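Local coordinates for glucokinase (Enterococcus faecalis, PDB 2QM1), which probably phosphorylates glucose at the expense of ATP, as a zinc-containing bacterial glucokinase of the ROK family, at residues T17-A21 and S49-I54; G124-A130 and K302-G307; C247-G251 and L279-V283; G255-N259 and F290-V295. Residue numbers count along the deposited sequence, not the author numbering.

Contact 1: residues T17-A21 and S49-I54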
loop_
_atom_site.group_PDB
_atom_site.type_symbol
_atom_site.label_atom_id
_atom_site.label_comp_id
_atom_site.label_asym_id
_atom_site.label_seq_id
_atom_site.Cartn_x
_atom_site.Cartn_y
_atom_site.Cartn_z
ATOM N N THR B 17 9.193 -7.741 -27.452
ATOM C CA THR B 17 8.919 -6.596 -28.337
ATOM C C THR B 17 9.174 -5.263 -27.620
ATOM O O THR B 17 9.017 -5.181 -26.405
ATOM C CB THR B 17 7.445 -6.557 -28.850
ATOM O OG1 THR B 17 6.769 -7.800 -28.595
ATOM C CG2 THR B 17 7.412 -6.230 -30.327
ATOM N N ILE B 18 9.593 -4.240 -28.371
ATOM C CA ILE B 18 9.712 -2.886 -27.825
ATOM C C ILE B 18 8.748 -2.072 -28.679
ATOM O O ILE B 18 8.869 -2.061 -29.917
ATOM C CB ILE B 18 11.170 -2.282 -27.951
ATOM C CG1 ILE B 18 12.240 -3.271 -27.430
ATOM C CG2 ILE B 18 11.234 -0.882 -27.240
ATOM C CD1 ILE B 18 13.713 -2.801 -27.667
ATOM N N LYS B 19 7.777 -1.443 -28.023
ATOM C CA LYS B 19 6.768 -0.665 -28.719
ATOM C C LYS B 19 6.998 0.817 -28.444
ATOM O O LYS B 19 7.353 1.161 -27.338
ATOM C CB LYS B 19 5.407 -1.023 -28.198
ATOM C CG LYS B 19 5.069 -2.463 -28.338
ATOM C CD LYS B 19 3.579 -2.579 -28.433
ATOM C CE LYS B 19 3.084 -3.798 -27.764
ATOM N NZ LYS B 19 3.229 -3.532 -26.302
ATOM N N PHE B 20 6.750 1.658 -29.449
ATOM C CA PHE B 20 6.927 3.112 -29.357
ATOM C C PHE B 20 5.631 3.776 -29.760
ATOM O O PHE B 20 4.844 3.209 -30.563
ATOM C CB PHE B 20 8.002 3.574 -30.321
ATOM C CG PHE B 20 9.300 2.851 -30.191
ATOM C CD1 PHE B 20 10.363 3.433 -29.525
ATOM C CD2 PHE B 20 9.485 1.601 -30.774
ATOM C CE1 PHE B 20 11.582 2.763 -29.409
ATOM C CE2 PHE B 20 10.705 0.918 -30.641
ATOM C CZ PHE B 20 11.756 1.509 -29.979
ATOM N N ALA B 21 5.379 4.954 -29.192
ATOM C CA ALA B 21 4.344 5.816 -29.751
ATOM C C ALA B 21 4.758 7.240 -29.604
ATOM O O ALA B 21 5.521 7.562 -28.702
ATOM C CB ALA B 21 3.008 5.620 -29.075
ATOM N N SER B 49 19.364 -0.163 -29.742
ATOM C CA SER B 49 18.285 -0.388 -30.694
ATOM C C SER B 49 17.134 0.638 -30.518
ATOM O O SER B 49 16.482 1.028 -31.491
ATOM C CB SER B 49 17.769 -1.824 -30.625
ATOM O OG SER B 49 17.018 -2.009 -29.468
ATOM N N ILE B 50 16.927 1.090 -29.281
ATOM C CA ILE B 50 15.853 2.021 -28.966
ATOM C C ILE B 50 16.276 3.379 -29.489
ATOM O O ILE B 50 15.485 4.072 -30.128
ATOM C CB ILE B 50 15.588 2.043 -27.430
ATOM C CG1 ILE B 50 15.014 0.673 -26.949
ATOM C CG2 ILE B 50 14.736 3.227 -27.030
ATOM C CD1 ILE B 50 14.778 0.594 -25.348
ATOM N N ILE B 51 17.532 3.748 -29.213
ATOM C CA ILE B 51 18.102 4.999 -29.715
ATOM C C ILE B 51 18.021 5.069 -31.241
ATOM O O ILE B 51 17.537 6.067 -31.819
ATOM C CB ILE B 51 19.560 5.115 -29.267
ATOM C CG1 ILE B 51 19.630 5.313 -27.721
ATOM C CG2 ILE B 51 20.296 6.192 -30.114
ATOM C CD1 ILE B 51 21.071 5.199 -27.142
ATOM N N GLU B 52 18.509 4.007 -31.895
ATOM C CA GLU B 52 18.412 3.864 -33.343
ATOM C C GLU B 52 17.006 3.936 -33.910
ATOM O O GLU B 52 16.820 4.559 -34.936
ATOM C CB GLU B 52 19.087 2.586 -33.832
ATOM C CG GLU B 52 19.063 2.385 -35.331
ATOM C CD GLU B 52 19.524 3.611 -36.143
ATOM O OE1 GLU B 52 18.971 3.811 -37.240
ATOM O OE2 GLU B 52 20.427 4.363 -35.703
ATOM N N SER B 53 16.044 3.258 -33.276
ATOM C CA SER B 53 14.680 3.241 -33.794
ATOM C C SER B 53 14.057 4.662 -33.738
ATOM O O SER B 53 13.350 5.075 -34.646
ATOM C CB SER B 53 13.841 2.233 -33.011
ATOM O OG SER B 53 12.481 2.244 -33.423
ATOM N N ILE B 54 14.335 5.413 -32.671
ATOM C CA ILE B 54 13.851 6.780 -32.569
ATOM C C ILE B 54 14.590 7.738 -33.513
ATOM O O ILE B 54 13.976 8.561 -34.177
ATOM C CB ILE B 54 13.891 7.269 -31.110
ATOM C CG1 ILE B 54 12.771 6.607 -30.301
ATOM C CG2 ILE B 54 13.824 8.828 -31.038
ATOM C CD1 ILE B 54 12.988 6.723 -28.848
#

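Contact 2: residues G124-A130 and K302-G307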
loop_
_atom_site.group_PDB
_atom_site.type_symbol
_atom_site.label_atom_id
_atom_site.label_comp_id
_atom_site.label_asym_id
_atom_site.label_seq_id
_atom_site.Cartn_x
_atom_site.Cartn_y
_atom_site.Cartn_z
ATOM N N GLY B 124 -0.932 4.975 -17.363
ATOM C CA GLY B 124 -1.709 5.039 -18.617
ATOM C C GLY B 124 -3.191 4.798 -18.325
ATOM O O GLY B 124 -4.078 5.508 -18.851
ATOM N N GLU B 125 -3.483 3.774 -17.528
ATOM C CA GLU B 125 -4.912 3.511 -17.215
ATOM C C GLU B 125 -5.498 4.611 -16.321
ATOM O O GLU B 125 -6.609 5.065 -16.514
ATOM C CB GLU B 125 -5.128 2.091 -16.642
ATOM C CG GLU B 125 -4.890 1.028 -17.710
ATOM C CD GLU B 125 -6.106 0.806 -18.623
ATOM O OE1 GLU B 125 -7.213 1.369 -18.337
ATOM O OE2 GLU B 125 -5.952 0.042 -19.591
ATOM N N ARG B 126 -4.712 5.126 -15.397
ATOM C CA ARG B 126 -5.208 6.291 -14.658
ATOM C C ARG B 126 -5.536 7.510 -15.562
ATOM O O ARG B 126 -6.572 8.149 -15.392
ATOM C CB ARG B 126 -4.235 6.649 -13.548
ATOM C CG ARG B 126 -4.632 7.869 -12.772
ATOM C CD ARG B 126 -3.629 8.101 -11.692
ATOM N NE ARG B 126 -3.848 9.377 -11.050
ATOM C CZ ARG B 126 -2.962 10.364 -11.113
ATOM N NH1 ARG B 126 -1.790 10.209 -11.771
ATOM N NH2 ARG B 126 -3.231 11.493 -10.509
ATOM N N TRP B 127 -4.651 7.827 -16.507
ATOM C CA TRP B 127 -4.753 9.034 -17.339
ATOM C C TRP B 127 -5.827 8.974 -18.385
ATOM O O TRP B 127 -6.540 9.972 -18.571
ATOM C CB TRP B 127 -3.426 9.294 -18.089
ATOM C CG TRP B 127 -3.312 10.655 -18.788
ATOM C CD1 TRP B 127 -4.038 11.778 -18.544
ATOM C CD2 TRP B 127 -2.334 11.015 -19.787
ATOM N NE1 TRP B 127 -3.592 12.819 -19.336
ATOM C CE2 TRP B 127 -2.546 12.375 -20.110
ATOM C CE3 TRP B 127 -1.300 10.311 -20.432
ATOM C CZ2 TRP B 127 -1.780 13.050 -21.069
ATOM C CZ3 TRP B 127 -0.536 10.982 -21.390
ATOM C CH2 TRP B 127 -0.786 12.340 -21.703
ATOM N N LYS B 128 -5.937 7.826 -19.073
ATOM C CA LYS B 128 -6.826 7.685 -20.235
ATOM C C LYS B 128 -7.773 6.502 -20.140
ATOM O O LYS B 128 -8.690 6.345 -20.966
ATOM C CB LYS B 128 -5.983 7.594 -21.516
ATOM C CG LYS B 128 -5.273 8.904 -21.806
ATOM C CD LYS B 128 -6.283 9.947 -22.321
ATOM C CE LYS B 128 -5.641 11.332 -22.418
ATOM N NZ LYS B 128 -6.671 12.346 -22.811
ATOM N N GLY B 129 -7.570 5.663 -19.126
ATOM C CA GLY B 129 -8.426 4.480 -18.999
ATOM C C GLY B 129 -9.316 4.467 -17.773
ATOM O O GLY B 129 -9.826 5.534 -17.356
ATOM N N ALA B 130 -9.492 3.250 -17.221
ATOM C CA ALA B 130 -10.417 2.945 -16.115
ATOM C C ALA B 130 -10.149 3.681 -14.790
ATOM O O ALA B 130 -11.058 3.834 -13.974
ATOM C CB ALA B 130 -10.470 1.355 -15.854
ATOM N N LYS B 302 -12.538 -2.814 -11.346
ATOM C CA LYS B 302 -12.703 -2.399 -12.742
ATOM C C LYS B 302 -11.842 -3.245 -13.694
ATOM O O LYS B 302 -10.868 -3.881 -13.255
ATOM C CB LYS B 302 -12.355 -0.902 -12.885
ATOM C CG LYS B 302 -13.171 0.031 -11.981
ATOM C CD LYS B 302 -13.046 1.455 -12.523
ATOM C CE LYS B 302 -13.921 2.430 -11.714
ATOM N NZ LYS B 302 -13.601 3.877 -12.059
ATOM N N LEU B 303 -12.237 -3.282 -14.982
ATOM C CA LEU B 303 -11.408 -3.814 -16.062
ATOM C C LEU B 303 -10.597 -2.700 -16.733
ATOM O O LEU B 303 -11.040 -1.539 -16.775
ATOM C CB LEU B 303 -12.272 -4.458 -17.107
ATOM C CG LEU B 303 -12.999 -5.744 -16.778
ATOM C CD1 LEU B 303 -14.060 -5.921 -17.868
ATOM C CD2 LEU B 303 -12.015 -6.916 -16.738
ATOM N N ALA B 304 -9.404 -3.022 -17.233
ATOM C CA ALA B 304 -8.581 -2.004 -17.933
ATOM C C ALA B 304 -9.328 -1.600 -19.202
ATOM O O ALA B 304 -9.973 -2.459 -19.822
ATOM C CB ALA B 304 -7.261 -2.592 -18.326
ATOM N N GLU B 305 -9.227 -0.330 -19.612
ATOM C CA GLU B 305 -9.880 0.072 -20.875
ATOM C C GLU B 305 -8.948 0.200 -22.099
ATOM O O GLU B 305 -9.413 0.151 -23.224
ATOM C CB GLU B 305 -10.742 1.331 -20.666
ATOM C CG GLU B 305 -11.888 1.127 -19.630
ATOM C CD GLU B 305 -12.462 2.421 -19.029
ATOM O OE1 GLU B 305 -12.136 3.517 -19.533
ATOM O OE2 GLU B 305 -13.277 2.333 -18.051
ATOM N N LEU B 306 -7.640 0.279 -21.878
ATOM C CA LEU B 306 -6.695 0.616 -22.948
ATOM C C LEU B 306 -5.992 -0.520 -23.618
ATOM O O LEU B 306 -5.263 -0.277 -24.587
ATOM C CB LEU B 306 -5.633 1.602 -22.479
ATOM C CG LEU B 306 -6.117 2.862 -21.792
ATOM C CD1 LEU B 306 -4.963 3.649 -21.228
ATOM C CD2 LEU B 306 -6.949 3.691 -22.751
ATOM N N GLY B 307 -6.180 -1.740 -23.114
ATOM C CA GLY B 307 -5.483 -2.910 -23.652
ATOM C C GLY B 307 -3.993 -2.669 -23.600
ATOM O O GLY B 307 -3.484 -2.029 -22.641
HETATM O O HOH W 1 -4.311 -1.862 -20.140
HETATM O O HOH W 2 -14.105 3.513 -14.689
#

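Contact 3: residues C247-G251 and L279-V283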
loop_
_atom_site.group_PDB
_atom_site.type_symbol
_atom_site.label_atom_id
_atom_site.label_comp_id
_atom_site.label_asym_id
_atom_site.label_seq_id
_atom_site.Cartn_x
_atom_site.Cartn_y
_atom_site.Cartn_z
ATOM N N CYS B 247 -10.214 -16.637 -8.676
ATOM C CA CYS B 247 -10.764 -15.322 -8.300
ATOM C C CYS B 247 -10.821 -15.139 -6.797
ATOM O O CYS B 247 -10.762 -14.002 -6.328
ATOM C CB CYS B 247 -12.136 -15.113 -8.948
ATOM S SG CYS B 247 -11.947 -15.011 -10.799
ATOM N N PHE B 248 -10.913 -16.263 -6.066
ATOM C CA PHE B 248 -10.682 -16.309 -4.591
ATOM C C PHE B 248 -9.345 -15.615 -4.262
ATOM O O PHE B 248 -9.278 -14.659 -3.479
ATOM C CB PHE B 248 -10.743 -17.770 -4.068
ATOM C CG PHE B 248 -10.349 -17.927 -2.617
ATOM C CD1 PHE B 248 -11.302 -17.815 -1.607
ATOM C CD2 PHE B 248 -9.006 -18.146 -2.264
ATOM C CE1 PHE B 248 -10.933 -17.930 -0.279
ATOM C CE2 PHE B 248 -8.628 -18.249 -0.958
ATOM C CZ PHE B 248 -9.610 -18.146 0.053
ATOM N N TYR B 249 -8.288 -16.072 -4.907
ATOM C CA TYR B 249 -6.947 -15.576 -4.596
ATOM C C TYR B 249 -6.787 -14.138 -5.071
ATOM O O TYR B 249 -6.185 -13.344 -4.383
ATOM C CB TYR B 249 -5.877 -16.440 -5.275
ATOM C CG TYR B 249 -5.686 -17.824 -4.666
ATOM C CD1 TYR B 249 -5.407 -17.980 -3.312
ATOM C CD2 TYR B 249 -5.764 -18.968 -5.460
ATOM C CE1 TYR B 249 -5.212 -19.254 -2.744
ATOM C CE2 TYR B 249 -5.557 -20.258 -4.905
ATOM C CZ TYR B 249 -5.279 -20.377 -3.554
ATOM O OH TYR B 249 -5.089 -21.622 -3.003
ATOM N N LEU B 250 -7.297 -13.823 -6.264
ATOM C CA LEU B 250 -7.289 -12.429 -6.704
ATOM C C LEU B 250 -8.134 -11.598 -5.787
ATOM O O LEU B 250 -7.768 -10.478 -5.527
ATOM C CB LEU B 250 -7.764 -12.242 -8.149
ATOM C CG LEU B 250 -6.829 -12.768 -9.245
ATOM C CD1 LEU B 250 -7.693 -13.222 -10.409
ATOM C CD2 LEU B 250 -5.862 -11.656 -9.676
ATOM N N GLY B 251 -9.274 -12.133 -5.318
ATOM C CA GLY B 251 -10.083 -11.401 -4.343
ATOM C C GLY B 251 -9.395 -11.151 -2.985
ATOM O O GLY B 251 -9.560 -10.088 -2.391
ATOM N N LEU B 279 -14.866 -12.520 -15.501
ATOM C CA LEU B 279 -13.735 -12.382 -14.586
ATOM C C LEU B 279 -13.878 -11.228 -13.582
ATOM O O LEU B 279 -13.643 -11.435 -12.418
ATOM C CB LEU B 279 -12.414 -12.234 -15.348
ATOM C CG LEU B 279 -11.243 -11.705 -14.510
ATOM C CD1 LEU B 279 -10.746 -12.769 -13.542
ATOM C CD2 LEU B 279 -10.109 -11.257 -15.417
ATOM N N ARG B 280 -14.268 -10.031 -14.025
ATOM C CA ARG B 280 -14.404 -8.878 -13.101
ATOM C C ARG B 280 -15.377 -9.199 -11.977
ATOM O O ARG B 280 -15.099 -8.961 -10.816
ATOM C CB ARG B 280 -14.868 -7.617 -13.833
ATOM C CG ARG B 280 -14.607 -6.302 -13.077
ATOM C CD ARG B 280 -15.588 -5.299 -13.511
ATOM N NE ARG B 280 -16.920 -5.832 -13.279
ATOM C CZ ARG B 280 -17.565 -5.745 -12.120
ATOM N NH1 ARG B 280 -17.029 -5.072 -11.075
ATOM N NH2 ARG B 280 -18.762 -6.310 -12.038
ATOM N N SER B 281 -16.460 -9.866 -12.340
ATOM C CA SER B 281 -17.481 -10.209 -11.401
ATOM C C SER B 281 -16.971 -11.107 -10.275
ATOM O O SER B 281 -17.276 -10.853 -9.094
ATOM C CB SER B 281 -18.653 -10.865 -12.128
ATOM O OG SER B 281 -19.837 -10.363 -11.559
ATOM N N ARG B 282 -16.190 -12.134 -10.634
ATOM C CA ARG B 282 -15.794 -13.143 -9.685
ATOM C C ARG B 282 -14.705 -12.566 -8.810
ATOM O O ARG B 282 -14.626 -12.866 -7.621
ATOM C CB ARG B 282 -15.450 -14.447 -10.416
ATOM C CG ARG B 282 -16.738 -15.254 -10.694
ATOM C CD ARG B 282 -16.859 -15.885 -12.061
ATOM N NE ARG B 282 -18.121 -15.469 -12.703
ATOM C CZ ARG B 282 -19.294 -16.083 -12.565
ATOM N NH1 ARG B 282 -20.383 -15.618 -13.180
ATOM N NH2 ARG B 282 -19.389 -17.166 -11.809
ATOM N N VAL B 283 -13.905 -11.676 -9.382
ATOM C CA VAL B 283 -12.923 -10.994 -8.569
ATOM C C VAL B 283 -13.648 -10.129 -7.537
ATOM O O VAL B 283 -13.372 -10.232 -6.300
ATOM C CB VAL B 283 -11.843 -10.256 -9.367
ATOM C CG1 VAL B 283 -10.903 -9.570 -8.368
ATOM C CG2 VAL B 283 -11.071 -11.282 -10.184
#

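Contact 4: residues G255-N259 and F290-V295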
loop_
_atom_site.group_PDB
_atom_site.type_symbol
_atom_site.label_atom_id
_atom_site.label_comp_id
_atom_site.label_asym_id
_atom_site.label_seq_id
_atom_site.Cartn_x
_atom_site.Cartn_y
_atom_site.Cartn_z
ATOM N N GLY B 255 -8.364 -7.554 -2.192
ATOM C CA GLY B 255 -9.101 -7.144 -1.006
ATOM C C GLY B 255 -8.171 -6.515 0.028
ATOM O O GLY B 255 -8.509 -5.485 0.644
ATOM N N ASN B 256 -7.021 -7.150 0.239
ATOM C CA ASN B 256 -6.131 -6.698 1.288
ATOM C C ASN B 256 -5.460 -5.426 0.844
ATOM O O ASN B 256 -5.098 -4.593 1.682
ATOM C CB ASN B 256 -5.116 -7.802 1.683
ATOM C CG ASN B 256 -5.659 -8.752 2.763
ATOM O OD1 ASN B 256 -5.172 -9.880 2.933
ATOM N ND2 ASN B 256 -6.667 -8.309 3.478
ATOM N N LEU B 257 -5.271 -5.272 -0.478
ATOM C CA LEU B 257 -4.910 -3.966 -1.033
ATOM C C LEU B 257 -6.000 -2.907 -0.779
ATOM O O LEU B 257 -5.704 -1.734 -0.474
ATOM C CB LEU B 257 -4.652 -4.090 -2.538
ATOM C CG LEU B 257 -3.367 -4.832 -2.961
ATOM C CD1 LEU B 257 -3.399 -5.028 -4.463
ATOM C CD2 LEU B 257 -2.195 -4.022 -2.641
ATOM N N GLY B 258 -7.270 -3.290 -0.917
ATOM C CA GLY B 258 -8.306 -2.352 -0.588
ATOM C C GLY B 258 -8.318 -1.984 0.891
ATOM O O GLY B 258 -8.426 -0.779 1.259
ATOM N N ASN B 259 -8.202 -2.998 1.750
ATOM C CA ASN B 259 -8.152 -2.787 3.197
ATOM C C ASN B 259 -7.006 -1.874 3.661
ATOM O O ASN B 259 -7.129 -1.167 4.638
ATOM C CB ASN B 259 -8.030 -4.112 3.916
ATOM C CG ASN B 259 -9.287 -4.989 3.788
ATOM O OD1 ASN B 259 -10.422 -4.489 3.738
ATOM N ND2 ASN B 259 -9.079 -6.301 3.692
ATOM N N PHE B 290 -13.652 -10.212 1.434
ATOM C CA PHE B 290 -12.422 -9.980 2.173
ATOM C C PHE B 290 -12.179 -8.528 2.633
ATOM O O PHE B 290 -11.130 -8.212 3.190
ATOM C CB PHE B 290 -11.232 -10.547 1.369
ATOM C CG PHE B 290 -11.236 -12.041 1.268
ATOM C CD1 PHE B 290 -11.401 -12.832 2.403
ATOM C CD2 PHE B 290 -11.080 -12.660 0.055
ATOM C CE1 PHE B 290 -11.436 -14.229 2.304
ATOM C CE2 PHE B 290 -11.106 -14.078 -0.053
ATOM C CZ PHE B 290 -11.276 -14.845 1.065
ATOM N N THR B 291 -13.146 -7.648 2.441
ATOM C CA THR B 291 -12.925 -6.216 2.754
ATOM C C THR B 291 -13.854 -5.728 3.872
ATOM O O THR B 291 -14.973 -6.228 4.027
ATOM C CB THR B 291 -13.010 -5.291 1.472
ATOM O OG1 THR B 291 -14.204 -5.583 0.697
ATOM C CG2 THR B 291 -11.752 -5.484 0.577
ATOM N N PHE B 292 -13.363 -4.779 4.671
ATOM C CA PHE B 292 -14.208 -4.210 5.708
ATOM C C PHE B 292 -15.243 -3.237 5.118
ATOM O O PHE B 292 -15.080 -2.775 4.011
ATOM C CB PHE B 292 -13.412 -3.712 6.950
ATOM C CG PHE B 292 -12.517 -2.541 6.705
ATOM C CD1 PHE B 292 -11.164 -2.726 6.443
ATOM C CD2 PHE B 292 -12.993 -1.260 6.828
ATOM C CE1 PHE B 292 -10.317 -1.629 6.245
ATOM C CE2 PHE B 292 -12.166 -0.161 6.627
ATOM C CZ PHE B 292 -10.837 -0.342 6.332
ATOM N N PRO B 293 -16.380 -3.044 5.798
ATOM C CA PRO B 293 -17.470 -2.262 5.185
ATOM C C PRO B 293 -17.124 -0.922 4.495
ATOM O O PRO B 293 -17.589 -0.666 3.400
ATOM C CB PRO B 293 -18.388 -2.007 6.360
ATOM C CG PRO B 293 -18.253 -3.305 7.187
ATOM C CD PRO B 293 -16.748 -3.504 7.155
ATOM N N GLN B 294 -16.333 -0.083 5.141
ATOM C CA GLN B 294 -16.020 1.202 4.565
ATOM C C GLN B 294 -15.267 1.036 3.213
ATOM O O GLN B 294 -15.408 1.853 2.298
ATOM C CB GLN B 294 -15.277 2.050 5.603
ATOM C CG GLN B 294 -16.123 2.409 6.858
ATOM C CD GLN B 294 -15.998 1.439 8.071
ATOM O OE1 GLN B 294 -15.837 0.215 7.934
ATOM N NE2 GLN B 294 -16.113 2.014 9.275
ATOM N N VAL B 295 -14.493 -0.046 3.076
ATOM C CA VAL B 295 -13.774 -0.316 1.840
ATOM C C VAL B 295 -14.695 -0.957 0.797
ATOM O O VAL B 295 -14.634 -0.637 -0.385
ATOM C CB VAL B 295 -12.483 -1.164 2.082
ATOM C CG1 VAL B 295 -11.901 -1.674 0.726
ATOM C CG2 VAL B 295 -11.443 -0.342 2.940
#

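Contact 1: residues T17-A21 and S49-I54
Helix residues 49-54 pack on strand residues 17-21 with two isoleucines for the apolar contacts and two serines bonded to other partners, the segment axes 10.6 Å apart and inclined at 36°. S49 comes first: its OG, hydrogen-bonded to the carbonyl of I46 in its own helix, lies 3.8 Å from I18 CD1. One residue on, I50 reaches both strand residues involved, with CG1 3.8 Å from I18 CD1 and CG2 4.0 Å from F20 CE1, the latter at the edge of the ring. I18 and F20 are two apart on the strand and so project from the same sheet face. The strand is the middle one of the three-stranded antiparallel part of a mixed five-stranded sheet with order 3-2-1-4-5, the N-terminal half of the ASKHA (actin-like ATPase) fold, and the helix covers that face. One turn after S49 comes S53, whose OG sits over a face of the F20 ring, 3.6 Å from CE2, and hydrogen-bonds with W33 NE1 on the adjoining strand; W33 also stacks on F20. I54, though its CA-CB bond runs sideways, brings CG1 to 4.1 Å from F20 CD1.

Contact 2: residues G124-A130 and K302-G307
Of the residues that join the end of helix 117-128 to the segment leaving strand 300-303, A130, L306 and E125 bury the most surface. E125 does so with its carboxylate, which receives two successive backbone amides: E305 N to E125 OE1 and L306 N to E125 OE2, both 2.9 Å. E125 OE1 also accepts A130 N at 3.2 Å, and a water bridges OE2 to G307 O, so one buried carboxylate serves the main chain of both segments. L306 lays its side chain against the last helical turn, CD1 3.1 Å from G124 O and CD2 3.6 Å from K128 O. At G129, where the helix ends, a CB would crowd L306 CG and clash with E125 OE1. A130 CB then fits against the strand end, 3.1 Å from L303 O, while A130 O takes a hydrogen bond from K302 NZ at 3.2 Å and shares a second water with it. Here the helix that follows the magnesium ligand N116 and carries N119 in its first turn is tied at its far end, by carboxylate to main-chain amide bonding, to the loop leaving 300-303, an outermost strand of the second five-stranded sheet of the ASKHA fold.

Contact 3: residues C247-G251 and L279-V283
Where helix residues 247-251 cross residues 279-283, the backbones come nearest at a small residue, C247, whose CA lies 4.8 Å from V283 CA. This first residue also contributes the most surface. Its side chain points at the other helix, and the sulfur settles among three neighbours: L279 CD1 at 3.7 Å from C247 SG, R282 CB at 3.6 Å and V283 CG2 at 3.9 Å. F248 and Y249 turn off this face; F248 instead packs edge-to-face on F290 and against P174 of the second subunit. The segment axes approach to 9.1 Å with a crossing angle of -60°, in the C-terminal half of the ASKHA fold, where helix 237-261 and helix 277-289 are joined through strand 265-269 of the second five-stranded sheet. One turn after C247, L250 comes back to the interface: its CD1 is 3.9 Å from V283 CG2 and 4.4 Å from L279 CD1, and its side chain also touches L187 and S191. G251 closes the segment, its CA 4.0 Å from V283 O, main chain against main chain.

Contact 4: residues G255-N259 and F290-V295
N259 spreads its amide over the backbone of residues 290-292, donating from ND2 to F290 O at 2.8 Å and accepting at OD1 from F292 N at 3.1 Å. Both ends of the one side chain are thus used, satisfying a main-chain acceptor and donor two residues apart in a non-helical link; T291 CA, between them, lies 3.2 Å from N259 OD1. N259 OD1 is also 3.3 Å from F292 CD1. The link runs from helix 277-289 to the short helix 293-296, with F292 at the N-cap position of the latter, and it lies along helix 237-261 in the C-terminal half of the ASKHA fold. Two glycines on the helix allow the close fit. At G255 a CB would be tight against F290 CB; the carbonyl oxygen of G255 lies instead 3.2 Å from T291 CG2. At G258, one turn along the same face, a CB would press on V295 CG1, and G258 O is 3.5 Å from V295 CG2. T291 turns its hydroxyl back to the carbonyl of F287, leaving CG2 to fill the gap beside the helix. The whole contact lies at the subunit interface: H169 of the second subunit, a ligand of that chain's zinc, packs on N259, while E166 and T260 of the same neighbouring chain pack on F292 and L257.

How the contacts relate
Contacts 1, 3 and 4 are buried, whereas contact 2 reaches the surface at E305 and G307, yet chemistry follows the elements joined and not burial. Contacts 1 and 3 join regular elements by apolar side chains; contacts 2 and 4 hold irregular backbone chiefly through one polar side chain, E125 in contact 2 (helped by K302) and N259 in contact 4. Contact 1 belongs to the first five-stranded sheet, its centre about 36 and 41 Å from those of contacts 3 and 4 across the chain's centre. Contacts 3 and 4 share helix 237-261 and touch where F248 CE1 lies 3.4 Å from F290 CZ. Contact 2 meets contact 3 through L303 and K302 against R280, and its long chain loop encloses both.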